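Local structure of glycoside hydrolase family 31 (Trueperella pyogenes, 5I0F) at residues Trp304-Val310 with Ala366-Pro370; Ile340-Tyr346 with Asp358-Pro362; Gln313-His317 with Asp603-Trp607. The protein degrades cycloalternan, a cyclic glucose oligosaccharide, probably by the retaining mechanism of its glycosidase family, in which a covalent glycosyl-enzyme intermediate forms. One frame throughout, in Å; residues are numbered along the deposited sequence.

Contact 1 of 3, residues Trp304-Val310 with Ala366-Pro370; sequences WNTQSLV and AWPDP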
loop_
_atom_site.group_PDB
_atom_site.type_symbol
_atom_site.label_atom_id
_atom_site.label_comp_id
_atom_site.label_asym_id
_atom_site.label_seq_id
_atom_site.Cartn_x
_atom_site.Cartn_y
_atom_site.Cartn_z
ATOM N N TRP A 304 19.344 4.707 -12.265
ATOM C CA TRP A 304 20.406 3.763 -12.622
ATOM C C TRP A 304 19.832 2.862 -13.711
ATOM O O TRP A 304 19.329 1.776 -13.421
ATOM C CB TRP A 304 20.829 2.938 -11.428
ATOM C CG TRP A 304 21.312 3.755 -10.280
ATOM C CD1 TRP A 304 21.740 5.057 -10.297
ATOM C CD2 TRP A 304 21.473 3.299 -8.955
ATOM N NE1 TRP A 304 22.114 5.448 -9.042
ATOM C CE2 TRP A 304 21.947 4.390 -8.189
ATOM C CE3 TRP A 304 21.244 2.074 -8.321
ATOM C CZ2 TRP A 304 22.225 4.282 -6.831
ATOM C CZ3 TRP A 304 21.523 1.976 -6.943
ATOM C CH2 TRP A 304 21.996 3.075 -6.228
ATOM N N ASN A 305 19.890 3.340 -14.948
ATOM C CA ASN A 305 19.184 2.694 -16.054
ATOM C C ASN A 305 20.106 2.098 -17.118
ATOM O O ASN A 305 19.675 1.834 -18.242
ATOM C CB ASN A 305 18.128 3.608 -16.655
ATOM C CG ASN A 305 18.706 4.729 -17.498
ATOM O OD1 ASN A 305 19.831 5.193 -17.278
ATOM N ND2 ASN A 305 17.925 5.181 -18.468
ATOM N N THR A 306 21.360 1.879 -16.747
ATOM C CA THR A 306 22.324 1.208 -17.604
ATOM C C THR A 306 23.196 0.380 -16.707
ATOM O O THR A 306 23.311 0.652 -15.493
ATOM C CB THR A 306 23.246 2.174 -18.418
ATOM O OG1 THR A 306 24.122 2.889 -17.542
ATOM C CG2 THR A 306 22.460 3.156 -19.236
ATOM N N GLN A 307 23.837 -0.609 -17.311
ATOM C CA GLN A 307 24.768 -1.474 -16.589
ATOM C C GLN A 307 25.925 -0.654 -16.034
ATOM O O GLN A 307 26.386 -0.872 -14.893
ATOM C CB GLN A 307 25.256 -2.587 -17.532
ATOM C CG GLN A 307 25.983 -3.738 -16.848
ATOM C CD GLN A 307 26.187 -4.933 -17.775
ATOM O OE1 GLN A 307 25.355 -5.204 -18.675
ATOM N NE2 GLN A 307 27.274 -5.674 -17.549
ATOM N N SER A 308 26.385 0.307 -16.835
ATOM C CA SER A 308 27.413 1.236 -16.401
ATOM C C SER A 308 27.013 2.030 -15.159
ATOM O O SER A 308 27.809 2.166 -14.222
ATOM C CB SER A 308 27.762 2.209 -17.536
ATOM O OG SER A 308 28.839 3.025 -17.157
ATOM N N LEU A 309 25.792 2.562 -15.144
ATOM C CA LEU A 309 25.347 3.346 -13.977
ATOM C C LEU A 309 25.218 2.502 -12.703
ATOM O O LEU A 309 25.561 2.969 -11.621
ATOM C CB LEU A 309 24.054 4.089 -14.273
ATOM C CG LEU A 309 24.225 5.247 -15.251
ATOM C CD1 LEU A 309 22.882 5.629 -15.869
ATOM C CD2 LEU A 309 24.891 6.445 -14.577
ATOM N N VAL A 310 24.745 1.262 -12.832
ATOM C CA VAL A 310 24.613 0.372 -11.675
ATOM C C VAL A 310 26.002 0.059 -11.113
ATOM O O VAL A 310 26.260 0.224 -9.901
ATOM C CB VAL A 310 23.856 -0.932 -12.005
ATOM C CG1 VAL A 310 23.938 -1.908 -10.842
ATOM C CG2 VAL A 310 22.400 -0.643 -12.356
ATOM N N ALA A 366 22.490 -0.478 -23.525
ATOM C CA ALA A 366 22.413 -0.092 -22.128
ATOM C C ALA A 366 22.858 -1.223 -21.200
ATOM O O ALA A 366 23.418 -0.943 -20.131
ATOM C CB ALA A 366 21.003 0.350 -21.782
ATOM N N TRP A 367 22.615 -2.476 -21.612
ATOM C CA TRP A 367 22.977 -3.671 -20.832
ATOM C C TRP A 367 23.750 -4.676 -21.725
ATOM O O TRP A 367 23.159 -5.602 -22.262
ATOM C CB TRP A 367 21.715 -4.332 -20.220
ATOM C CG TRP A 367 20.867 -3.335 -19.464
ATOM C CD1 TRP A 367 19.855 -2.603 -19.968
ATOM C CD2 TRP A 367 21.004 -2.955 -18.098
ATOM N NE1 TRP A 367 19.347 -1.777 -19.008
ATOM C CE2 TRP A 367 20.025 -1.983 -17.839
ATOM C CE3 TRP A 367 21.851 -3.353 -17.051
ATOM C CZ2 TRP A 367 19.887 -1.367 -16.597
ATOM C CZ3 TRP A 367 21.688 -2.767 -15.805
ATOM C CH2 TRP A 367 20.726 -1.774 -15.591
ATOM N N PRO A 368 25.081 -4.489 -21.874
ATOM C CA PRO A 368 25.850 -5.363 -22.762
ATOM C C PRO A 368 26.010 -6.793 -22.272
ATOM O O PRO A 368 26.262 -7.666 -23.084
ATOM C CB PRO A 368 27.216 -4.648 -22.888
ATOM C CG PRO A 368 27.289 -3.776 -21.703
ATOM C CD PRO A 368 25.894 -3.353 -21.397
ATOM N N ASP A 369 25.854 -7.045 -20.977
ATOM C CA ASP A 369 25.964 -8.421 -20.454
ATOM C C ASP A 369 25.286 -8.490 -19.077
ATOM O O ASP A 369 25.952 -8.498 -18.043
ATOM C CB ASP A 369 27.463 -8.795 -20.405
ATOM C CG ASP A 369 27.720 -10.270 -20.114
ATOM O OD1 ASP A 369 26.794 -11.038 -19.791
ATOM O OD2 ASP A 369 28.907 -10.650 -20.166
ATOM N N PRO A 370 23.933 -8.510 -19.052
ATOM C CA PRO A 370 23.272 -8.518 -17.752
ATOM C C PRO A 370 23.627 -9.759 -16.929
ATOM O O PRO A 370 23.804 -9.655 -15.716
ATOM C CB PRO A 370 21.765 -8.446 -18.098
ATOM C CG PRO A 370 21.671 -8.793 -19.540
ATOM C CD PRO A 370 22.978 -8.413 -20.166
HETATM O O HOH W 1 17.414 0.488 -19.043
HETATM O O HOH W 2 25.910 0.240 -19.770
#

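Contact 2 of 3, residues Ile340-Tyr346 with Asp358-Pro362; sequences IFRDARY and DFTYP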
loop_
_atom_site.group_PDB
_atom_site.type_symbol
_atom_site.label_atom_id
_atom_site.label_comp_id
_atom_site.label_asym_id
_atom_site.label_seq_id
_atom_site.Cartn_x
_atom_site.Cartn_y
_atom_site.Cartn_z
ATOM N N ILE A 340 12.095 -7.912 -20.764
ATOM C CA ILE A 340 13.328 -7.965 -21.551
ATOM C C ILE A 340 14.179 -6.740 -21.225
ATOM O O ILE A 340 13.657 -5.637 -21.207
ATOM C CB ILE A 340 12.974 -7.951 -23.047
ATOM C CG1 ILE A 340 12.071 -9.171 -23.365
ATOM C CG2 ILE A 340 14.232 -7.896 -23.912
ATOM C CD1 ILE A 340 11.500 -9.194 -24.746
ATOM N N PHE A 341 15.482 -6.947 -21.003
ATOM C CA PHE A 341 16.420 -5.854 -20.745
ATOM C C PHE A 341 16.490 -4.847 -21.916
ATOM O O PHE A 341 16.429 -5.240 -23.095
ATOM C CB PHE A 341 17.831 -6.395 -20.444
ATOM C CG PHE A 341 18.076 -6.747 -18.991
ATOM C CD1 PHE A 341 17.735 -7.997 -18.488
ATOM C CD2 PHE A 341 18.654 -5.826 -18.123
ATOM C CE1 PHE A 341 17.965 -8.326 -17.169
ATOM C CE2 PHE A 341 18.888 -6.150 -16.795
ATOM C CZ PHE A 341 18.543 -7.406 -16.315
ATOM N N ARG A 342 16.607 -3.557 -21.601
ATOM C CA ARG A 342 16.642 -2.529 -22.639
ATOM C C ARG A 342 17.782 -2.797 -23.641
ATOM O O ARG A 342 18.895 -3.180 -23.235
ATOM C CB ARG A 342 16.784 -1.123 -22.068
ATOM C CG ARG A 342 16.538 -0.031 -23.093
ATOM C CD ARG A 342 16.234 1.296 -22.426
ATOM N NE ARG A 342 17.310 1.786 -21.542
ATOM C CZ ARG A 342 18.249 2.696 -21.854
ATOM N NH1 ARG A 342 19.138 3.064 -20.929
ATOM N NH2 ARG A 342 18.341 3.237 -23.068
ATOM N N ASP A 343 17.464 -2.604 -24.927
ATOM C CA ASP A 343 18.375 -2.829 -26.088
ATOM C C ASP A 343 18.688 -4.278 -26.455
ATOM O O ASP A 343 19.405 -4.512 -27.435
ATOM C CB ASP A 343 19.699 -2.030 -25.962
ATOM C CG ASP A 343 19.483 -0.519 -25.916
ATOM O OD1 ASP A 343 18.500 -0.025 -26.514
ATOM O OD2 ASP A 343 20.309 0.163 -25.264
ATOM N N ALA A 344 18.173 -5.261 -25.720
ATOM C CA ALA A 344 18.401 -6.660 -26.083
ATOM C C ALA A 344 17.768 -6.937 -27.432
ATOM O O ALA A 344 16.736 -6.359 -27.756
ATOM C CB ALA A 344 17.828 -7.606 -25.018
ATOM N N ARG A 345 18.413 -7.785 -28.216
ATOM C CA ARG A 345 17.913 -8.207 -29.528
ATOM C C ARG A 345 17.485 -9.673 -29.491
ATOM O O ARG A 345 18.079 -10.491 -28.793
ATOM C CB ARG A 345 18.977 -7.979 -30.608
ATOM C CG ARG A 345 19.402 -6.514 -30.718
ATOM C CD ARG A 345 20.299 -6.227 -31.892
ATOM N NE ARG A 345 19.573 -6.355 -33.155
ATOM C CZ ARG A 345 20.132 -6.483 -34.363
ATOM N NH1 ARG A 345 19.350 -6.594 -35.435
ATOM N NH2 ARG A 345 21.457 -6.513 -34.526
ATOM N N TYR A 346 16.475 -9.997 -30.285
ATOM C CA TYR A 346 15.840 -11.313 -30.245
ATOM C C TYR A 346 14.914 -11.478 -31.453
ATOM O O TYR A 346 14.496 -10.500 -32.074
ATOM C CB TYR A 346 15.013 -11.468 -28.951
ATOM C CG TYR A 346 14.081 -10.296 -28.726
ATOM C CD1 TYR A 346 14.507 -9.160 -28.023
ATOM C CD2 TYR A 346 12.791 -10.292 -29.251
ATOM C CE1 TYR A 346 13.671 -8.062 -27.845
ATOM C CE2 TYR A 346 11.943 -9.205 -29.073
ATOM C CZ TYR A 346 12.386 -8.091 -28.367
ATOM O OH TYR A 346 11.569 -7.019 -28.189
ATOM N N ASP A 358 17.643 -16.787 -26.122
ATOM C CA ASP A 358 16.987 -15.975 -27.155
ATOM C C ASP A 358 17.637 -14.614 -27.389
ATOM O O ASP A 358 17.385 -13.987 -28.404
ATOM C CB ASP A 358 15.517 -15.691 -26.820
ATOM C CG ASP A 358 14.659 -16.937 -26.759
ATOM O OD1 ASP A 358 15.074 -18.026 -27.212
ATOM O OD2 ASP A 358 13.518 -16.794 -26.264
ATOM N N PHE A 359 18.406 -14.120 -26.430
ATOM C CA PHE A 359 18.817 -12.735 -26.444
ATOM C C PHE A 359 20.281 -12.541 -26.781
ATOM O O PHE A 359 21.136 -13.267 -26.294
ATOM C CB PHE A 359 18.523 -12.084 -25.106
ATOM C CG PHE A 359 17.079 -12.130 -24.732
ATOM C CD1 PHE A 359 16.148 -11.324 -25.393
ATOM C CD2 PHE A 359 16.625 -13.024 -23.759
ATOM C CE1 PHE A 359 14.799 -11.372 -25.068
ATOM C CE2 PHE A 359 15.276 -13.074 -23.423
ATOM C CZ PHE A 359 14.359 -12.254 -24.091
ATOM N N THR A 360 20.529 -11.534 -27.612
ATOM C CA THR A 360 21.851 -10.996 -27.870
ATOM C C THR A 360 21.864 -9.567 -27.371
ATOM O O THR A 360 20.905 -8.817 -27.597
ATOM C CB THR A 360 22.155 -11.013 -29.375
ATOM O OG1 THR A 360 22.008 -12.346 -29.854
ATOM C CG2 THR A 360 23.575 -10.583 -29.647
ATOM N N TYR A 361 22.946 -9.192 -26.687
ATOM C CA TYR A 361 23.029 -7.894 -26.017
ATOM C C TYR A 361 24.123 -7.082 -26.721
ATOM O O TYR A 361 25.290 -7.475 -26.679
ATOM C CB TYR A 361 23.317 -8.090 -24.523
ATOM C CG TYR A 361 22.247 -8.879 -23.805
ATOM C CD1 TYR A 361 21.088 -8.265 -23.347
ATOM C CD2 TYR A 361 22.385 -10.252 -23.579
ATOM C CE1 TYR A 361 20.105 -8.984 -22.689
ATOM C CE2 TYR A 361 21.399 -10.985 -22.937
ATOM C CZ TYR A 361 20.253 -10.337 -22.492
ATOM O OH TYR A 361 19.270 -11.039 -21.860
ATOM N N PRO A 362 23.756 -5.969 -27.387
ATOM C CA PRO A 362 24.766 -5.207 -28.114
ATOM C C PRO A 362 25.844 -4.647 -27.197
ATOM O O PRO A 362 25.520 -4.116 -26.125
ATOM C CB PRO A 362 23.971 -4.046 -28.735
ATOM C CG PRO A 362 22.545 -4.442 -28.675
ATOM C CD PRO A 362 22.419 -5.366 -27.508
HETATM O O HOH W 3 16.698 -9.714 -21.625
#

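Contact 3 of 3, residues Gln313-His317 with Asp603-Trp607; sequences QMDRH and DRTPW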
loop_
_atom_site.group_PDB
_atom_site.type_symbol
_atom_site.label_atom_id
_atom_site.label_comp_id
_atom_site.label_asym_id
_atom_site.label_seq_id
_atom_site.Cartn_x
_atom_site.Cartn_y
_atom_site.Cartn_z
ATOM N N GLN A 313 27.916 2.782 -9.128
ATOM C CA GLN A 313 27.475 2.914 -7.757
ATOM C C GLN A 313 27.933 1.766 -6.859
ATOM O O GLN A 313 28.338 2.015 -5.725
ATOM C CB GLN A 313 25.963 3.093 -7.702
ATOM C CG GLN A 313 25.496 4.376 -8.414
ATOM C CD GLN A 313 26.162 5.638 -7.919
ATOM O OE1 GLN A 313 26.515 5.782 -6.735
ATOM N NE2 GLN A 313 26.374 6.563 -8.839
ATOM N N MET A 314 27.940 0.539 -7.394
ATOM C CA MET A 314 28.457 -0.607 -6.637
ATOM C C MET A 314 29.966 -0.446 -6.392
ATOM O O MET A 314 30.445 -0.697 -5.287
ATOM C CB MET A 314 28.147 -1.929 -7.334
ATOM C CG MET A 314 26.656 -2.206 -7.550
ATOM S SD MET A 314 25.712 -2.259 -6.022
ATOM C CE MET A 314 25.128 -0.577 -5.917
ATOM N N ASP A 315 30.710 0.015 -7.398
ATOM C CA ASP A 315 32.151 0.274 -7.210
ATOM C C ASP A 315 32.355 1.404 -6.176
ATOM O O ASP A 315 33.266 1.336 -5.360
ATOM C CB ASP A 315 32.861 0.631 -8.524
ATOM C CG ASP A 315 32.903 -0.521 -9.524
ATOM O OD1 ASP A 315 32.627 -1.713 -9.162
ATOM O OD2 ASP A 315 33.219 -0.236 -10.705
ATOM N N ARG A 316 31.493 2.415 -6.189
ATOM C CA ARG A 316 31.622 3.509 -5.216
ATOM C C ARG A 316 31.367 3.025 -3.781
ATOM O O ARG A 316 32.130 3.353 -2.883
ATOM C CB ARG A 316 30.753 4.699 -5.589
ATOM C CG ARG A 316 30.992 5.950 -4.752
ATOM C CD ARG A 316 32.324 6.612 -5.041
ATOM N NE ARG A 316 32.512 7.833 -4.255
ATOM C CZ ARG A 316 32.104 9.056 -4.603
ATOM N NH1 ARG A 316 32.339 10.075 -3.784
ATOM N NH2 ARG A 316 31.479 9.288 -5.759
ATOM N N HIS A 317 30.318 2.226 -3.587
ATOM C CA HIS A 317 30.091 1.586 -2.285
ATOM C C HIS A 317 31.364 0.866 -1.791
ATOM O O HIS A 317 31.799 1.044 -0.656
ATOM C CB HIS A 317 28.915 0.620 -2.343
ATOM C CG HIS A 317 27.603 1.272 -2.060
ATOM N ND1 HIS A 317 27.221 1.623 -0.790
ATOM C CD2 HIS A 317 26.606 1.684 -2.884
ATOM C CE1 HIS A 317 26.045 2.226 -0.839
ATOM N NE2 HIS A 317 25.638 2.255 -2.096
ATOM N N ASP A 603 19.969 11.091 -6.732
ATOM C CA ASP A 603 20.270 9.876 -5.979
ATOM C C ASP A 603 20.335 10.187 -4.474
ATOM O O ASP A 603 20.845 11.250 -4.087
ATOM C CB ASP A 603 21.620 9.255 -6.403
ATOM C CG ASP A 603 21.668 8.811 -7.882
ATOM O OD1 ASP A 603 20.638 8.940 -8.618
ATOM O OD2 ASP A 603 22.744 8.292 -8.302
ATOM N N ARG A 604 19.863 9.233 -3.657
ATOM C CA ARG A 604 19.968 9.279 -2.203
ATOM C C ARG A 604 21.185 8.505 -1.688
ATOM O O ARG A 604 21.214 8.026 -0.536
ATOM C CB ARG A 604 18.684 8.777 -1.542
ATOM C CG ARG A 604 17.698 9.891 -1.208
ATOM C CD ARG A 604 17.173 10.581 -2.452
ATOM N NE ARG A 604 16.022 11.409 -2.117
ATOM C CZ ARG A 604 15.533 12.419 -2.841
ATOM N NH1 ARG A 604 16.098 12.810 -3.991
ATOM N NH2 ARG A 604 14.472 13.062 -2.393
ATOM N N THR A 605 22.196 8.398 -2.540
ATOM C CA THR A 605 23.479 7.854 -2.113
ATOM C C THR A 605 24.145 8.812 -1.122
ATOM O O THR A 605 23.934 10.008 -1.194
ATOM C CB THR A 605 24.429 7.678 -3.291
ATOM O OG1 THR A 605 24.584 8.943 -3.967
ATOM C CG2 THR A 605 23.898 6.613 -4.263
ATOM N N PRO A 606 24.984 8.292 -0.219
ATOM C CA PRO A 606 25.628 9.178 0.742
ATOM C C PRO A 606 26.475 10.262 0.096
ATOM O O PRO A 606 26.457 11.423 0.542
ATOM C CB PRO A 606 26.478 8.209 1.574
ATOM C CG PRO A 606 25.722 6.921 1.533
ATOM C CD PRO A 606 25.148 6.868 0.144
ATOM N N TRP A 607 27.152 9.891 -0.989
ATOM C CA TRP A 607 28.015 10.812 -1.761
ATOM C C TRP A 607 27.243 11.883 -2.529
ATOM O O TRP A 607 27.663 13.048 -2.529
ATOM C CB TRP A 607 29.010 10.059 -2.695
ATOM C CG TRP A 607 28.474 8.825 -3.353
ATOM C CD1 TRP A 607 27.919 8.729 -4.592
ATOM C CD2 TRP A 607 28.394 7.523 -2.776
ATOM N NE1 TRP A 607 27.507 7.449 -4.821
ATOM C CE2 TRP A 607 27.800 6.683 -3.724
ATOM C CE3 TRP A 607 28.804 6.980 -1.554
ATOM C CZ2 TRP A 607 27.578 5.331 -3.484
ATOM C CZ3 TRP A 607 28.593 5.659 -1.313
ATOM C CH2 TRP A 607 27.997 4.838 -2.279
#

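Contact 1 of 3, residues Trp304-Val310 with Ala366-Pro370
In this (beta/alpha)8 barrel the loop after strand 326-329 comes back to the start of helix 307-320, and residues 366-370 meet its first turn. Ala366 O takes the amide of Gln307, the first residue of the helix (N to O 2.9 Å, 176°), and a proton from water 2, which in turn accepts from Ser308 N; two N-terminal amides are thus served from outside the helix, while Thr306, the N-cap, serves Leu309 N through OG1 at 2.9 Å. Trp367 follows, one face of its indole under Thr306 C and Gln307 N and its edge against Val310, CH2 to CG2 3.8 Å; Phe341 meets the ring edge-to-face. Pro368 has no amide hydrogen and only packs near the Gln307 carboxamide. Asp369, itself the N-cap of helix 370-379 through OD1 to Gly372 N, receives that carboxamide on its backbone: Asp369 N donates to Gln307 OE1 at 3.0 Å, and Gln307 NE2 returns a weak bond to Asp369 O at 3.2 Å, bent to 122°.

Contact 2 of 3, residues Ile340-Tyr346 with Asp358-Pro362
Phe359 and Tyr361 reach from residues 358-362 to a small apolar centre built round Ala344. The methyl of Ala344 touches both rings, CB lying 3.5 Å from Tyr361 CE1 and 4.1 Å from Phe359 CD1. Ile340 CG2 adds a contact of 3.7 Å to Phe359 CE1, and Phe341 CB one of 4.1 Å to Tyr361 CE1. Tyr346 closes one end: its CD1 is 3.7 Å from Phe359 CE1, with ring centroids 5.7 Å apart and planes at 75°. At the other end Pro362 CD sits 3.1 Å from Asp343 O.

The backbones beside this centre form a single antiparallel bridge, Arg345 with Thr360, a hydrogen-bonded pair. Arg345 N gives to Thr360 O at 2.8 Å and Thr360 N to Arg345 O at 2.9 Å, both within 10° of linear. A type II turn from Phe341 to Ala344, with Ala344 N bonded to Phe341 O at 3.2 Å, leads the chain into the bridge. Water 3 joins Phe341 N to Tyr361 OH, at 3.1 and 2.9 Å.

Asp358, whose OD2 is held by His354, lies near a bound calcium ion. The pair belongs to the long excursion between barrel strand 326-329 and helix 370-379; Ile340 and Tyr346 pack on Glu401 of helix 400-412, whereas Phe341 and Tyr361 rest on Pro370 of helix 370-379.

Contact 3 of 3, residues Gln313-His317 with Asp603-Trp607
Helix 307-320, the first after barrel strand 297-300, meets the start of helix 606-613, which follows the eighth strand, 587-590; the contact therefore lies at the seam where the (beta/alpha)8 barrel closes. CA atoms stay at least 8.5 Å apart (Gln313 to Thr605), so long side chains bridge the gap, and Trp607 fills most of it. Gln313 bends through two m rotamers to bring OE1 within 3.7 Å of Thr605 CG2 and to the indole nitrogen at the edge of Trp607.

One turn on, Arg316 lies along a face of the same indole. Its CG stands 3.6 Å from the centroid of the six-membered ring and 17° off the normal, a CH-pi contact. Its guanidinium lies flat on the ring system, planes at 22°, with CZ 4.3 Å from the five-membered centroid in an off-centre cation-pi arrangement; Arg316 NE also forms a salt bridge with Glu320.

His317, which faces the barrel strands, presents its ring face to the edge of Trp607: CD2 to CH2 is 3.5 Å, the centroids are 4.7 Å apart and the planes meet at 75°, an edge-to-face pair. The imidazole is fixed at both nitrogens, by Ile322 O and Tyr590 OH. The one hydrogen bond between the segments runs from Trp607 NE1 to Gln313 OE1, 2.7 Å long with an angle of 151° at the hydrogen.

In the fold
Contacts 1 and 3 both use helix 307-320, one at its first turn and the other farther along, with centres 15 Å apart. They touch through Trp304, whose NE1 lies 3.0 Å from Asp603 OD2, a probable hydrogen bond. Contact 2 lies within the same strand-to-helix excursion that supplies residues 366-370, and it touches contact 1 through Asp343 OD2 to Ala366 N (2.9 Å) and Arg342 NH1 to Asn305 O (3.0 Å). Contact 3 is buried and depends on side chains round one indole; contacts 1 and 2 are partly buried and use backbone hydrogen bonds and waters beside their aromatic rings. Contacts 2 and 3 do not touch, their nearest atoms being about 13 Å apart.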